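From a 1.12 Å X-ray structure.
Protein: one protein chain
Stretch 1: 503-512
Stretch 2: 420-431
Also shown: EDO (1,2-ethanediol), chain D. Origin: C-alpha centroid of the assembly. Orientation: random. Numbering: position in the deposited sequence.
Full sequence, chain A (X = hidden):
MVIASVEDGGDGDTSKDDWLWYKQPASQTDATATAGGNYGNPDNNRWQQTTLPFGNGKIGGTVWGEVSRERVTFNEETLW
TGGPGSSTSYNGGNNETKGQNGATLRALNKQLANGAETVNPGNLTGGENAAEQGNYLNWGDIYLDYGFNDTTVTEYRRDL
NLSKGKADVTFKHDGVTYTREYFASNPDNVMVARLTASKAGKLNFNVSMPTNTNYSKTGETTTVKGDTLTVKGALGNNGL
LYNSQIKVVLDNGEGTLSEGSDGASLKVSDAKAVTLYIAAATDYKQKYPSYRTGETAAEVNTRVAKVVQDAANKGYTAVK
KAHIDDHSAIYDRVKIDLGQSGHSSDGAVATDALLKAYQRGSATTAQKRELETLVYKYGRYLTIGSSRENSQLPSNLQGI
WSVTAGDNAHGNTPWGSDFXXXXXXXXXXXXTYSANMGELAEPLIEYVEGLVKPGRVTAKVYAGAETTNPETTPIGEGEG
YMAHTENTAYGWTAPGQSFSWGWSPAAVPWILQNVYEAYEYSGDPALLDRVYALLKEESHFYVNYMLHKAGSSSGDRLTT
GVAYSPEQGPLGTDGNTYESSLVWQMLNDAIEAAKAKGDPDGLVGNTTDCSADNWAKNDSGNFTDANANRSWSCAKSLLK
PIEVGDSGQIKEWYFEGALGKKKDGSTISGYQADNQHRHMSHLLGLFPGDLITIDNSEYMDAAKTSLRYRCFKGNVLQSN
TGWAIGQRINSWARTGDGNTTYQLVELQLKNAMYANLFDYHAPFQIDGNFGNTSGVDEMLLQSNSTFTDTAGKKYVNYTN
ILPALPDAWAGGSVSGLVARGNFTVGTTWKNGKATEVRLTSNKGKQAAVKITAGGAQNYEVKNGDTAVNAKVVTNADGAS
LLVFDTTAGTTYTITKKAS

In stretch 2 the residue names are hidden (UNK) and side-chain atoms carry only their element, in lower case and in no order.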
# COMPACT_ATOMS: atom_id res chain seq x y z
N TRP A 503 -3.66 19.75 4.60
CA TRP A 503 -2.33 20.03 5.15
C TRP A 503 -1.89 18.88 6.04
O TRP A 503 -2.56 18.55 7.01
CB TRP A 503 -2.36 21.33 5.94
CG TRP A 503 -1.07 21.66 6.64
CD1 TRP A 503 -0.67 21.23 7.88
CD2 TRP A 503 -0.01 22.49 6.15
NE1 TRP A 503 0.56 21.75 8.19
CE2 TRP A 503 0.99 22.51 7.14
CE3 TRP A 503 0.18 23.22 4.97
CZ2 TRP A 503 2.18 23.24 6.99
CZ3 TRP A 503 1.36 23.92 4.81
CH2 TRP A 503 2.35 23.93 5.82
N SER A 504 -0.75 18.28 5.71
CA SER A 504 -0.20 17.20 6.50
C SER A 504 1.25 16.93 6.12
O SER A 504 1.54 15.89 5.53
CB SER A 504 -1.03 15.93 6.32
OG SER A 504 -0.96 15.47 4.98
N PRO A 505 2.16 17.84 6.46
CA PRO A 505 3.53 17.67 6.00
C PRO A 505 4.26 16.48 6.63
O PRO A 505 5.28 16.05 6.09
CB PRO A 505 4.21 18.99 6.39
CG PRO A 505 3.39 19.52 7.51
CD PRO A 505 1.99 19.08 7.23
N ALA A 506 3.75 15.96 7.75
CA ALA A 506 4.35 14.76 8.33
C ALA A 506 4.08 13.51 7.48
O ALA A 506 4.62 12.44 7.77
CB ALA A 506 3.89 14.56 9.77
N ALA A 507 3.27 13.66 6.43
CA ALA A 507 3.07 12.61 5.45
C ALA A 507 4.40 12.14 4.85
O ALA A 507 4.56 10.95 4.55
CB ALA A 507 2.15 13.08 4.34
N VAL A 508 5.34 13.07 4.67
CA VAL A 508 6.65 12.70 4.11
C VAL A 508 7.49 11.88 5.10
O VAL A 508 7.89 10.77 4.77
CB VAL A 508 7.40 13.92 3.50
CG1 VAL A 508 8.80 13.51 3.05
CG2 VAL A 508 6.62 14.50 2.34
N PRO A 509 7.72 12.39 6.33
CA PRO A 509 8.25 11.49 7.36
C PRO A 509 7.58 10.11 7.38
O PRO A 509 8.26 9.09 7.39
CB PRO A 509 7.99 12.26 8.66
CG PRO A 509 8.15 13.70 8.25
CD PRO A 509 7.60 13.78 6.83
N TRP A 510 6.25 10.06 7.35
CA TRP A 510 5.56 8.78 7.43
C TRP A 510 5.90 7.85 6.26
O TRP A 510 6.29 6.70 6.48
CB TRP A 510 4.06 8.99 7.53
CG TRP A 510 3.29 7.78 7.99
CD1 TRP A 510 3.78 6.51 8.22
CD2 TRP A 510 1.90 7.73 8.25
NE1 TRP A 510 2.76 5.69 8.62
CE2 TRP A 510 1.59 6.40 8.64
CE3 TRP A 510 0.87 8.68 8.20
CZ2 TRP A 510 0.30 6.01 8.99
CZ3 TRP A 510 -0.41 8.29 8.54
CH2 TRP A 510 -0.69 6.97 8.93
N ILE A 511 5.76 8.33 5.02
CA ILE A 511 6.07 7.47 3.88
C ILE A 511 7.56 7.08 3.87
O ILE A 511 7.91 6.01 3.38
CB ILE A 511 5.62 8.09 2.53
CG1 ILE A 511 5.42 7.00 1.47
CG2 ILE A 511 6.58 9.17 2.05
CD1 ILE A 511 4.25 6.06 1.75
N LEU A 512 8.42 7.93 4.42
CA LEU A 512 9.82 7.56 4.59
C LEU A 512 10.03 6.35 5.49
O LEU A 512 11.04 5.65 5.36
CB LEU A 512 10.66 8.74 5.06
CG LEU A 512 10.93 9.80 3.98
CD1 LEU A 512 11.49 11.06 4.61
CD2 LEU A 512 11.84 9.29 2.88
N UNK A 420 -2.74 8.69 -1.72
CA UNK A 420 -3.23 9.34 -0.51
C UNK A 420 -2.25 9.02 0.60
O UNK A 420 -2.24 7.90 1.14
n UNK A 420 -7.15 11.40 -0.89
c UNK A 420 -6.23 10.49 -1.33
n UNK A 420 -6.31 10.48 0.85
c UNK A 420 -4.63 8.85 -0.13
c UNK A 420 -5.69 9.90 -0.24
c UNK A 420 -7.19 11.37 0.42
N UNK A 421 -1.41 10.00 0.94
CA UNK A 421 -0.17 9.73 1.65
C UNK A 421 -0.24 10.04 3.15
O UNK A 421 0.78 10.30 3.78
s UNK A 421 3.56 10.52 0.01
c UNK A 421 3.87 12.11 0.78
c UNK A 421 2.35 9.83 1.14
c UNK A 421 0.98 10.47 0.96
N UNK A 422 -1.43 9.96 3.73
CA UNK A 422 -1.57 10.13 5.17
C UNK A 422 -2.31 8.94 5.81
O UNK A 422 -3.12 9.12 6.72
n UNK A 422 -2.49 13.00 7.40
c UNK A 422 -2.22 11.47 5.53
o UNK A 422 -0.77 11.56 7.46
c UNK A 422 -1.76 12.01 6.88
N UNK A 423 -2.01 7.76 5.27
CA UNK A 423 -2.28 6.41 5.81
C UNK A 423 -2.43 5.39 4.68
O UNK A 423 -2.01 4.25 4.82
c UNK A 423 -3.49 6.30 6.81
c UNK A 423 -4.83 6.53 6.11
c UNK A 423 -3.48 4.93 7.51
N UNK A 424 -3.02 5.81 3.56
CA UNK A 424 -3.45 4.85 2.55
C UNK A 424 -2.29 4.27 1.76
O UNK A 424 -2.14 3.05 1.67
c UNK A 424 -5.66 6.07 2.34
n UNK A 424 -5.53 7.32 2.72
o UNK A 424 -6.67 5.40 2.59
c UNK A 424 -4.48 5.47 1.61
N UNK A 425 -1.45 5.15 1.21
CA UNK A 425 -0.28 4.69 0.47
C UNK A 425 0.67 3.92 1.39
O UNK A 425 1.27 2.92 0.98
c UNK A 425 1.59 5.50 -1.13
c UNK A 425 0.43 5.86 -0.21
c UNK A 425 1.14 4.61 -2.29
c UNK A 425 2.29 6.75 -1.64
N UNK A 426 0.79 4.39 2.63
CA UNK A 426 1.57 3.68 3.64
C UNK A 426 1.06 2.24 3.79
O UNK A 426 1.85 1.30 3.78
o UNK A 426 0.45 6.87 4.02
n UNK A 426 2.30 8.06 4.54
c UNK A 426 1.60 6.93 4.49
c UNK A 426 1.48 4.40 4.99
c UNK A 426 2.29 5.70 5.07
N UNK A 427 -0.26 2.09 3.94
CA UNK A 427 -0.88 0.78 4.11
C UNK A 427 -0.62 -0.15 2.92
O UNK A 427 -0.39 -1.34 3.11
c UNK A 427 -4.56 1.06 6.65
c UNK A 427 -3.02 -0.36 4.82
c UNK A 427 -2.37 0.93 4.38
s UNK A 427 -4.73 -0.19 5.36
N UNK A 428 -0.65 0.41 1.71
CA UNK A 428 -0.34 -0.36 0.51
C UNK A 428 1.02 -1.04 0.61
O UNK A 428 1.24 -2.08 -0.02
c UNK A 428 -0.33 0.53 -0.73
n UNK A 428 -1.79 1.52 -2.38
o UNK A 428 -2.71 0.77 -0.48
c UNK A 428 -1.72 0.94 -1.19
N UNK A 429 1.94 -0.41 1.35
CA UNK A 429 3.30 -0.92 1.51
C UNK A 429 3.62 -1.37 2.93
O UNK A 429 4.78 -1.32 3.37
c UNK A 429 3.29 1.05 -1.16
c UNK A 429 4.68 -0.72 -2.78
c UNK A 429 3.81 0.19 -3.34
c UNK A 429 4.17 0.14 -0.57
c UNK A 429 4.86 -0.75 -1.40
o UNK A 429 3.61 0.24 -4.70
c UNK A 429 3.11 1.08 -2.54
c UNK A 429 4.33 0.07 0.93
N UNK A 430 2.59 -1.81 3.66
CA UNK A 430 2.80 -2.48 4.94
C UNK A 430 3.13 -3.97 4.88
O UNK A 430 3.93 -4.43 5.69
c UNK A 430 1.56 -0.90 6.51
c UNK A 430 -1.29 1.27 8.69
c UNK A 430 -0.80 -0.85 7.60
c UNK A 430 0.46 -0.36 7.24
c UNK A 430 0.81 0.96 7.63
c UNK A 430 1.63 -2.27 5.91
c UNK A 430 -0.06 1.78 8.36
c UNK A 430 -1.67 -0.03 8.32
n UNK A 430 2.08 1.19 7.17
c UNK A 430 2.53 0.07 6.51
N UNK A 431 2.51 -4.76 3.97
CA UNK A 431 2.89 -6.19 3.94
C UNK A 431 4.05 -6.51 3.02
O UNK A 431 4.47 -7.66 2.94
c UNK A 431 1.41 -4.47 3.03
c UNK A 431 1.06 -5.84 2.46
c UNK A 431 1.63 -6.86 3.40
C1 EDO D . -3.36 9.17 10.32
O1 EDO D . -4.71 9.00 10.99
C2 EDO D . -3.46 10.53 9.52
O2 EDO D . -4.41 10.34 8.38

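Position 420 carries one carbon and then a five-membered ring of three carbons and two nitrogens, beyond reach of stretch 1: His-420.

Position 421 has an unbranched chain of two carbons, a sulfur and a terminal carbon, lying against Ala-507, Val-508 and Ile-511. This is Met-421. Its CE lies 4.1 Å from Ala-507 CB and 4.0 Å from Val-508 CG2, while Met-421 SD sits 3.9 Å from Ile-511 CG2. Met-421 O comes to 3.1 Å from Ala-507 CB, an approach that alanine's single methyl allows.

Position 422 shows two carbons, the second bearing one oxygen and one nitrogen, and touches Ser-504 and Trp-510: Asn-422. Its ND2 reaches to 3.4 Å from Ser-504 CB and its OD1 to 3.4 Å from Trp-510 CE3; both polar atoms find hydrogen bonds elsewhere in the structure. Asn-422 O accepts a very short 2.4 Å hydrogen bond from O2 of the ethanediol.

At 423 one carbon carries two more and packs on Trp-510, so this is Val-423, the N-cap residue. Its CB lies 3.6 Å from Trp-510 CH2.

Position 424 has two carbons, the second with one oxygen and one nitrogen. CA-to-CB points away from stretch 1; this is Asn-424.

Four carbons forked at the second, touching Ile-511, make 425 Leu-425, whose CG meets Ile-511 CD1 at 4.0 Å.

At 426 three carbons end in one oxygen and one nitrogen, against Trp-510 and Ile-511: Gln-426. The chain folds back, so that Gln-426 NE2 donates to Met-421 O at 2.8 Å and Gln-426 OE1 accepts a weak bond from Val-423 N at 2.9 Å. Gln-426 CG lies over one face of Trp-510, 3.5 Å from the centroid of its five-membered ring.

Position 427 repeats the unbranched pattern of two carbons, sulfur and carbon, without touching stretch 1: Met-427.

Position 428, two carbons with an oxygen and a nitrogen on the second, is Asn-428, also out of reach.

A carbon and a six-carbon ring bearing oxygen, making no contact with stretch 1, identify 429 as Tyr-429.

Position 430 has one carbon and then fused five- and six-membered rings holding eight carbons and one nitrogen; their edge approaches Trp-510. This is Trp-430, whose CZ2 meets Trp-510 CZ2 at 4.3 Å.

Three carbons closing onto the backbone nitrogen make 431 Pro-431, which makes no contact.

The two helices run nearly parallel, 3° apart, with axes 9.8 Å apart at closest approach. No hydrogen bond crosses between the stretches; packing joins them, burying 533 Å². The rule to read is economy: Gln-426 spends its amide on the backbone of its own stretch, at Met-421 and Val-423, and offers its methylene to the tryptophan, while small Ala-507 admits the neighbouring main chain.

Stretch 2 420-431: HMNVNLQMNYWP
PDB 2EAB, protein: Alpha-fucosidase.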